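Local coordinates for protein vestitone reductase (Medicago sativa, PDB 2P4H) that catalyses the NADPH-dependent, stereospecific reduction of (3R)-vestitone to the corresponding isoflavanol, the penultimate step in making the phytoalexin medicarpin for plant defence, at residues G8-L13 with R40-L45; S27-I32 with H56-D61; G192-P197 with K317-L322. One frame throughout, in Å; residues are numbered along the deposited sequence.

Interaction 1. Residues G8-L13 with R40-L45; sequences GGTGFL and RDVSFL
The backbones of T10 and V42 approach to 7.2 Å between their CA atoms and share no hydrogen bond, each sitting at or just ahead of the start of a helix: G8 to G11 form a type I turn with G11 as N-cap of helix 12-23, and V42 is N-cap of helix 43-46. Contact between G8-L13 and R40-L45 is therefore carried by side chains and by the carbonyl of G9, and T10 supplies most of it. Its CB meets CZ of F44 at 3.8 Å, lying near the plane of that ring, at its edge and not over a face. The methyl CG2 of T10, anti to the carbonyl carbon, reaches the methyl groups on the other segment: it lies 3.9 Å from CD1 of L45 and 4.1 Å from CG1 of V42. The T10 side chain crosses both F44 and L45 at about a right angle. The two methyls of L45 sit against G9 O, CD1 at 3.5 Å and CD2 at 3.7 Å. Within R40-L45, S43 OG donates to D41 OD1 at 2.9 Å, nearly in line with the C-O bond, a local link beside the start of the helix. Beyond the pair, V42 and L45 both rest on F57 of strand 55-57, and T10 touches I32. G9, G11 and G14 fit the GxGxxG pattern, and G8-G14 are predicted to bind NADP(+); the tight turn leading into helix 12-23 is consistent with the glycine-rich dinucleotide-binding loop of a Rossmann fold, here bordered by the start of helix 43-46.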
loop_
_atom_site.group_PDB
_atom_site.type_symbol
_atom_site.label_atom_id
_atom_site.label_comp_id
_atom_site.label_asym_id
_atom_site.label_seq_id
_atom_site.Cartn_x
_atom_site.Cartn_y
_atom_site.Cartn_z
ATOM N N GLY A 8 10.966 -4.070 -1.642
ATOM C CA GLY A 8 10.772 -2.632 -1.537
ATOM C C GLY A 8 10.995 -2.143 -0.117
ATOM O O GLY A 8 10.277 -1.268 0.370
ATOM N N GLY A 9 12.017 -2.693 0.533
ATOM C CA GLY A 9 12.318 -2.352 1.914
ATOM C C GLY A 9 12.547 -0.902 2.294
ATOM O O GLY A 9 12.319 -0.529 3.446
ATOM N N THR A 10 13.010 -0.080 1.358
ATOM C CA THR A 10 13.250 1.324 1.681
ATOM C C THR A 10 12.073 2.221 1.314
ATOM O O THR A 10 12.120 3.432 1.522
ATOM C CB THR A 10 14.524 1.861 0.994
ATOM O OG1 THR A 10 14.423 1.682 -0.421
ATOM C CG2 THR A 10 15.759 1.135 1.517
ATOM N N GLY A 11 11.017 1.630 0.766
ATOM C CA GLY A 11 9.849 2.416 0.416
ATOM C C GLY A 11 9.026 2.720 1.656
ATOM O O GLY A 11 9.248 2.136 2.713
ATOM N N PHE A 12 8.074 3.637 1.528
ATOM C CA PHE A 12 7.209 4.012 2.641
ATOM C C PHE A 12 6.523 2.799 3.277
ATOM O O PHE A 12 6.680 2.538 4.474
ATOM C CB PHE A 12 6.175 5.036 2.141
ATOM C CG PHE A 12 4.997 5.250 3.062
ATOM C CD1 PHE A 12 5.166 5.394 4.438
ATOM C CD2 PHE A 12 3.715 5.361 2.533
ATOM C CE1 PHE A 12 4.072 5.647 5.270
ATOM C CE2 PHE A 12 2.619 5.616 3.355
ATOM C CZ PHE A 12 2.795 5.760 4.722
ATOM N N LEU A 13 5.772 2.043 2.486
ATOM C CA LEU A 13 5.072 0.887 3.034
ATOM C C LEU A 13 6.023 -0.231 3.454
ATOM O O LEU A 13 5.900 -0.786 4.550
ATOM C CB LEU A 13 4.059 0.346 2.020
ATOM C CG LEU A 13 3.237 -0.834 2.543
ATOM C CD1 LEU A 13 2.468 -0.423 3.792
ATOM C CD2 LEU A 13 2.288 -1.319 1.457
ATOM N N ARG A 40 22.490 2.983 -0.799
ATOM C CA ARG A 40 23.262 4.168 -0.448
ATOM C C ARG A 40 23.234 4.404 1.059
ATOM O O ARG A 40 24.280 4.519 1.697
ATOM C CB ARG A 40 22.704 5.391 -1.180
ATOM C CG ARG A 40 23.451 6.684 -0.903
ATOM C CD ARG A 40 22.901 7.821 -1.749
ATOM N NE ARG A 40 23.029 7.544 -3.177
ATOM C CZ ARG A 40 22.593 8.352 -4.138
ATOM N NH1 ARG A 40 21.997 9.496 -3.829
ATOM N NH2 ARG A 40 22.754 8.018 -5.411
ATOM N N ASP A 41 22.033 4.471 1.624
ATOM C CA ASP A 41 21.876 4.689 3.057
ATOM C C ASP A 41 20.608 4.030 3.587
ATOM O O ASP A 41 19.497 4.479 3.305
ATOM C CB ASP A 41 21.847 6.188 3.363
ATOM C CG ASP A 41 21.577 6.479 4.824
ATOM O OD1 ASP A 41 22.263 5.890 5.686
ATOM O OD2 ASP A 41 20.683 7.300 5.112
ATOM N N VAL A 42 20.784 2.962 4.359
ATOM C CA VAL A 42 19.657 2.236 4.934
ATOM C C VAL A 42 19.668 2.327 6.455
ATOM O O VAL A 42 19.098 1.479 7.141
ATOM C CB VAL A 42 19.689 0.746 4.532
ATOM C CG1 VAL A 42 19.528 0.610 3.028
ATOM C CG2 VAL A 42 20.997 0.108 4.990
ATOM N N SER A 43 20.316 3.363 6.978
ATOM C CA SER A 43 20.403 3.553 8.418
ATOM C C SER A 43 19.040 3.598 9.098
ATOM O O SER A 43 18.885 3.100 10.214
ATOM C CB SER A 43 21.182 4.833 8.736
ATOM O OG SER A 43 22.527 4.725 8.303
ATOM N N PHE A 44 18.046 4.181 8.433
ATOM C CA PHE A 44 16.718 4.265 9.027
ATOM C C PHE A 44 16.103 2.879 9.189
ATOM O O PHE A 44 15.120 2.710 9.908
ATOM C CB PHE A 44 15.810 5.188 8.203
ATOM C CG PHE A 44 15.429 4.644 6.858
ATOM C CD1 PHE A 44 14.249 3.924 6.695
ATOM C CD2 PHE A 44 16.233 4.873 5.747
ATOM C CE1 PHE A 44 13.875 3.445 5.444
ATOM C CE2 PHE A 44 15.869 4.396 4.492
ATOM C CZ PHE A 44 14.685 3.681 4.339
ATOM N N LEU A 45 16.695 1.888 8.526
ATOM C CA LEU A 45 16.228 0.511 8.633
ATOM C C LEU A 45 17.095 -0.258 9.628
ATOM O O LEU A 45 16.584 -0.921 10.525
ATOM C CB LEU A 45 16.278 -0.197 7.273
ATOM C CG LEU A 45 15.224 0.168 6.223
ATOM C CD1 LEU A 45 15.456 -0.657 4.964
ATOM C CD2 LEU A 45 13.827 -0.093 6.781
#

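Interaction 2. Residues S27-I32 with H56-D61; sequences SVNTTI and HFFNAD
The F57 ring carries the methyl CG2 of T30 over one face, a CH-pi contact 4.0 Å from CG2 to the ring centroid and 29° off the normal, while CG2 of I32 lies at its edge. T30 and F57 run side by side and point the same way. On the opposite face of the sheet the side chain of N29 lies between H56 and F58. Its amide plane is turned 59° from the F58 ring, whose CE2 approaches N29 CB at 3.6 Å, and 70° from the imidazole of H56. F58 also has T30 O near its plane, at the edge. The backbones carrying these groups, strands 27-31 and 55-57, pair in parallel, N29 with H56 and T30 with F57. The evidence is three backbone bonds: H56 N to V28 O (2.8 Å), T30 N to H56 O (2.9 Å) and F58 N to T30 O (2.9 Å). Past them the chains separate, and one water accepts from I32 N and donates to F58 O, carrying the connection on. T31 CG2 touches CB of A60 at 3.9 Å. Strand 55-57 forms one edge of the seven-stranded parallel sheet, and strand 27-31 lies between it and strand 3-7, where T30 OG1 bonds to V6 O. Helix 12-23 covers the T30 face through I18, whereas F58 and T31 meet A71 of helix 69-72 on the other.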
loop_
_atom_site.group_PDB
_atom_site.type_symbol
_atom_site.label_atom_id
_atom_site.label_comp_id
_atom_site.label_asym_id
_atom_site.label_seq_id
_atom_site.Cartn_x
_atom_site.Cartn_y
_atom_site.Cartn_z
ATOM N N SER A 27 11.711 -12.219 11.987
ATOM C CA SER A 27 13.018 -11.881 11.452
ATOM C C SER A 27 12.668 -11.423 10.035
ATOM O O SER A 27 11.620 -11.807 9.503
ATOM C CB SER A 27 13.955 -13.096 11.440
ATOM O OG SER A 27 13.374 -14.219 10.805
ATOM N N VAL A 28 13.523 -10.615 9.422
ATOM C CA VAL A 28 13.212 -10.085 8.100
ATOM C C VAL A 28 14.325 -10.103 7.062
ATOM O O VAL A 28 15.465 -9.742 7.349
ATOM C CB VAL A 28 12.726 -8.619 8.226
ATOM C CG1 VAL A 28 12.380 -8.052 6.858
ATOM C CG2 VAL A 28 11.529 -8.550 9.158
ATOM N N ASN A 29 13.971 -10.530 5.853
ATOM C CA ASN A 29 14.881 -10.531 4.713
ATOM C C ASN A 29 14.271 -9.448 3.836
ATOM O O ASN A 29 13.048 -9.375 3.714
ATOM C CB ASN A 29 14.833 -11.856 3.947
ATOM C CG ASN A 29 15.638 -12.957 4.607
ATOM O OD1 ASN A 29 15.605 -14.107 4.161
ATOM N ND2 ASN A 29 16.372 -12.616 5.659
ATOM N N THR A 30 15.092 -8.602 3.232
ATOM C CA THR A 30 14.536 -7.560 2.385
ATOM C C THR A 30 15.380 -7.267 1.156
ATOM O O THR A 30 16.604 -7.448 1.160
ATOM C CB THR A 30 14.321 -6.242 3.186
ATOM O OG1 THR A 30 13.566 -5.311 2.394
ATOM C CG2 THR A 30 15.658 -5.606 3.550
ATOM N N THR A 31 14.700 -6.845 0.096
ATOM C CA THR A 31 15.337 -6.455 -1.152
ATOM C C THR A 31 14.888 -5.006 -1.322
ATOM O O THR A 31 13.758 -4.656 -0.961
ATOM C CB THR A 31 14.868 -7.327 -2.348
ATOM O OG1 THR A 31 13.449 -7.218 -2.514
ATOM C CG2 THR A 31 15.232 -8.780 -2.111
ATOM N N ILE A 32 15.771 -4.159 -1.836
ATOM C CA ILE A 32 15.443 -2.747 -1.992
ATOM C C ILE A 32 15.750 -2.184 -3.372
ATOM O O ILE A 32 16.495 -2.778 -4.152
ATOM C CB ILE A 32 16.195 -1.897 -0.941
ATOM C CG1 ILE A 32 17.703 -1.971 -1.193
ATOM C CG2 ILE A 32 15.890 -2.411 0.462
ATOM C CD1 ILE A 32 18.532 -1.145 -0.230
ATOM N N HIS A 56 18.084 -8.743 7.387
ATOM C CA HIS A 56 19.106 -9.107 6.411
ATOM C C HIS A 56 18.758 -8.571 5.026
ATOM O O HIS A 56 17.603 -8.634 4.601
ATOM C CB HIS A 56 19.233 -10.629 6.355
ATOM C CG HIS A 56 19.439 -11.264 7.694
ATOM N ND1 HIS A 56 20.616 -11.147 8.401
ATOM C CD2 HIS A 56 18.606 -11.996 8.471
ATOM C CE1 HIS A 56 20.500 -11.778 9.555
ATOM N NE2 HIS A 56 19.289 -12.303 9.622
ATOM N N PHE A 57 19.763 -8.053 4.323
ATOM C CA PHE A 57 19.568 -7.506 2.984
ATOM C C PHE A 57 20.053 -8.449 1.887
ATOM O O PHE A 57 21.046 -9.164 2.055
ATOM C CB PHE A 57 20.282 -6.160 2.846
ATOM C CG PHE A 57 19.732 -5.085 3.738
ATOM C CD1 PHE A 57 20.044 -5.055 5.093
ATOM C CD2 PHE A 57 18.894 -4.105 3.219
ATOM C CE1 PHE A 57 19.525 -4.057 5.923
ATOM C CE2 PHE A 57 18.371 -3.104 4.038
ATOM C CZ PHE A 57 18.688 -3.080 5.391
ATOM N N PHE A 58 19.354 -8.425 0.756
ATOM C CA PHE A 58 19.679 -9.277 -0.386
ATOM C C PHE A 58 19.584 -8.523 -1.704
ATOM O O PHE A 58 18.683 -7.706 -1.899
ATOM C CB PHE A 58 18.713 -10.460 -0.449
ATOM C CG PHE A 58 18.837 -11.409 0.701
ATOM C CD1 PHE A 58 19.643 -12.539 0.599
ATOM C CD2 PHE A 58 18.164 -11.171 1.895
ATOM C CE1 PHE A 58 19.775 -13.416 1.667
ATOM C CE2 PHE A 58 18.292 -12.044 2.971
ATOM C CZ PHE A 58 19.098 -13.167 2.857
ATOM N N ASN A 59 20.520 -8.793 -2.608
ATOM C CA ASN A 59 20.479 -8.176 -3.924
ATOM C C ASN A 59 19.486 -8.999 -4.730
ATOM O O ASN A 59 19.366 -10.209 -4.526
ATOM C CB ASN A 59 21.845 -8.236 -4.612
ATOM C CG ASN A 59 22.811 -7.207 -4.077
ATOM O OD1 ASN A 59 22.498 -6.019 -4.018
ATOM N ND2 ASN A 59 24.001 -7.656 -3.694
ATOM N N ALA A 60 18.770 -8.344 -5.636
ATOM C CA ALA A 60 17.804 -9.030 -6.479
ATOM C C ALA A 60 17.316 -8.090 -7.563
ATOM O O ALA A 60 17.480 -6.872 -7.463
ATOM C CB ALA A 60 16.613 -9.521 -5.642
ATOM N N ASP A 61 16.740 -8.663 -8.613
ATOM C CA ASP A 61 16.169 -7.877 -9.695
ATOM C C ASP A 61 14.754 -8.408 -9.841
ATOM O O ASP A 61 14.550 -9.610 -10.005
ATOM C CB ASP A 61 16.924 -8.065 -11.011
ATOM C CG ASP A 61 16.370 -7.183 -12.120
ATOM O OD1 ASP A 61 16.750 -5.996 -12.190
ATOM O OD2 ASP A 61 15.536 -7.672 -12.909
HETATM O O HOH W 1 18.383 -5.143 -2.596
HETATM O O HOH W 2 15.479 -5.388 -5.802
#

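Interaction 3. Residues G192-P197 with K317-L322; sequences GRFVCP and KEKGYL
R193 opens the contact with a bidentate, end-on salt bridge to E318, joining the loop after strand 189-191 to the C-terminal end of helix 305-319, which closes at G320 in a Schellman motif. R193 NH2 bonds to E318 OE1 at 2.8 Å and 174°, on the syn side of the carboxylate but tilted out of its plane, and NH1 reaches OE2 at 3.2 Å from above the carboxylate plane. The guanidinium and carboxylate planes are 31° apart. An alanine in place of R193 would probably leave the E318 carboxylate without its two-nitrogen partner and weaken the tie between loop and helix. F194 follows: its CE1 comes within 3.5 Å of K319 CD, the two side chains sliding past each other in opposite directions, and Y321 CD2 lies at the F194 ring edge, 4.0 Å from CZ. At its CB end, F194 is touched by F12 of the predicted NADP(+)-binding loop. V195 O receives a bond from a water that also accepts from K319 NZ. Next along the chain, C196 O takes a bond of 2.7 Å from a second water, which is also hydrogen-bonded to Y321 OH and lies in plane at the edges of both the F194 and Y321 rings.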
loop_
_atom_site.group_PDB
_atom_site.type_symbol
_atom_site.label_atom_id
_atom_site.label_comp_id
_atom_site.label_asym_id
_atom_site.label_seq_id
_atom_site.Cartn_x
_atom_site.Cartn_y
_atom_site.Cartn_z
ATOM N N GLY A 192 -0.011 7.852 7.746
ATOM C CA GLY A 192 0.392 7.640 9.129
ATOM C C GLY A 192 1.804 8.138 9.343
ATOM O O GLY A 192 2.265 9.024 8.624
ATOM N N ARG A 193 2.488 7.604 10.351
ATOM C CA ARG A 193 3.874 7.995 10.574
ATOM C C ARG A 193 4.678 7.252 9.513
ATOM O O ARG A 193 4.170 6.331 8.873
ATOM C CB ARG A 193 4.365 7.562 11.958
ATOM C CG ARG A 193 3.705 8.250 13.137
ATOM C CD ARG A 193 4.435 7.880 14.424
ATOM N NE ARG A 193 5.838 8.281 14.368
ATOM C CZ ARG A 193 6.283 9.506 14.638
ATOM N NH1 ARG A 193 5.440 10.465 14.998
ATOM N NH2 ARG A 193 7.576 9.776 14.523
ATOM N N PHE A 194 5.928 7.652 9.323
ATOM C CA PHE A 194 6.794 6.999 8.351
ATOM C C PHE A 194 8.248 7.111 8.782
ATOM O O PHE A 194 8.614 8.027 9.521
ATOM C CB PHE A 194 6.592 7.611 6.956
ATOM C CG PHE A 194 6.763 9.109 6.903
ATOM C CD1 PHE A 194 7.999 9.679 6.596
ATOM C CD2 PHE A 194 5.679 9.951 7.136
ATOM C CE1 PHE A 194 8.146 11.065 6.520
ATOM C CE2 PHE A 194 5.814 11.335 7.064
ATOM C CZ PHE A 194 7.050 11.897 6.755
ATOM N N VAL A 195 9.070 6.166 8.337
ATOM C CA VAL A 195 10.488 6.184 8.680
ATOM C C VAL A 195 11.376 6.384 7.458
ATOM O O VAL A 195 12.589 6.553 7.592
ATOM C CB VAL A 195 10.926 4.883 9.408
ATOM C CG1 VAL A 195 10.216 4.773 10.751
ATOM C CG2 VAL A 195 10.636 3.664 8.541
ATOM N N CYS A 196 10.777 6.369 6.268
ATOM C CA CYS A 196 11.537 6.559 5.035
ATOM C C CYS A 196 12.070 7.992 4.929
ATOM O O CYS A 196 11.515 8.920 5.520
ATOM C CB CYS A 196 10.678 6.201 3.816
ATOM S SG CYS A 196 9.055 6.974 3.777
ATOM N N PRO A 197 13.159 8.187 4.164
ATOM C CA PRO A 197 13.803 9.490 3.969
ATOM C C PRO A 197 13.054 10.613 3.251
ATOM O O PRO A 197 13.445 11.773 3.359
ATOM C CB PRO A 197 15.109 9.119 3.262
ATOM C CG PRO A 197 14.717 7.933 2.455
ATOM C CD PRO A 197 13.889 7.132 3.438
ATOM N N LYS A 317 5.792 17.148 11.235
ATOM C CA LYS A 317 6.334 18.244 12.040
ATOM C C LYS A 317 7.741 17.905 12.521
ATOM O O LYS A 317 8.652 18.731 12.447
ATOM C CB LYS A 317 5.423 18.514 13.240
ATOM C CG LYS A 317 4.098 19.164 12.869
ATOM C CD LYS A 317 3.098 19.099 14.011
ATOM C CE LYS A 317 3.600 19.810 15.256
ATOM N NZ LYS A 317 2.623 19.668 16.377
ATOM N N GLU A 318 7.916 16.681 13.004
ATOM C CA GLU A 318 9.210 16.225 13.500
ATOM C C GLU A 318 10.286 16.250 12.424
ATOM O O GLU A 318 11.440 16.599 12.691
ATOM C CB GLU A 318 9.093 14.795 14.031
ATOM C CG GLU A 318 8.268 14.642 15.293
ATOM C CD GLU A 318 7.932 13.191 15.585
ATOM O OE1 GLU A 318 8.688 12.300 15.134
ATOM O OE2 GLU A 318 6.921 12.939 16.272
ATOM N N LYS A 319 9.901 15.885 11.206
ATOM C CA LYS A 319 10.840 15.814 10.097
ATOM C C LYS A 319 10.991 17.074 9.249
ATOM O O LYS A 319 11.769 17.091 8.292
ATOM C CB LYS A 319 10.485 14.609 9.223
ATOM C CG LYS A 319 10.635 13.285 9.967
ATOM C CD LYS A 319 10.347 12.088 9.078
ATOM C CE LYS A 319 10.553 10.781 9.830
ATOM N NZ LYS A 319 11.967 10.596 10.273
ATOM N N GLY A 320 10.255 18.123 9.597
ATOM C CA GLY A 320 10.370 19.379 8.874
ATOM C C GLY A 320 9.528 19.577 7.630
ATOM O O GLY A 320 9.782 20.496 6.852
ATOM N N TYR A 321 8.524 18.731 7.426
ATOM C CA TYR A 321 7.660 18.873 6.261
ATOM C C TYR A 321 6.467 19.754 6.615
ATOM O O TYR A 321 5.736 20.206 5.736
ATOM C CB TYR A 321 7.194 17.499 5.781
ATOM C CG TYR A 321 8.340 16.616 5.346
ATOM C CD1 TYR A 321 9.133 16.960 4.249
ATOM C CD2 TYR A 321 8.652 15.454 6.045
ATOM C CE1 TYR A 321 10.212 16.163 3.864
ATOM C CE2 TYR A 321 9.725 14.650 5.672
ATOM C CZ TYR A 321 10.502 15.010 4.583
ATOM O OH TYR A 321 11.576 14.220 4.232
ATOM N N LEU A 322 6.296 19.990 7.914
ATOM C CA LEU A 322 5.225 20.828 8.448
ATOM C C LEU A 322 5.787 21.702 9.563
ATOM O O LEU A 322 6.896 21.391 10.043
ATOM C CB LEU A 322 4.100 19.965 9.021
ATOM C CG LEU A 322 2.832 19.786 8.192
ATOM C CD1 LEU A 322 1.830 18.954 8.977
ATOM C CD2 LEU A 322 2.235 21.147 7.862
ATOM O OXT LEU A 322 5.102 22.670 9.958
HETATM O O HOH W 3 13.182 7.634 10.169
HETATM O O HOH W 4 11.596 11.627 5.889
#

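How the interactions relate
From the N terminus, G8-L13 comes first, between strand 3-7 and helix 12-23, and S27-I32 follows. R40-L45 then closes interaction 1 before H56-D61 closes interaction 2, so these two cross along the chain. They also touch: G9 N probably bonds to T31 O at 3.0 Å, and V42 CG1 packs on I32 CD1. Together they join the predicted cofactor loop to the edge of the parallel sheet. Interaction 3 comes later, in series, and closes a far longer loop of 119 residues, bringing the end of helix 305-319 back to the loop after strand 189-191. It meets interaction 1 through F44, which lies against P197 and V195 O, but stays about 10 Å from interaction 2 at the nearest atoms.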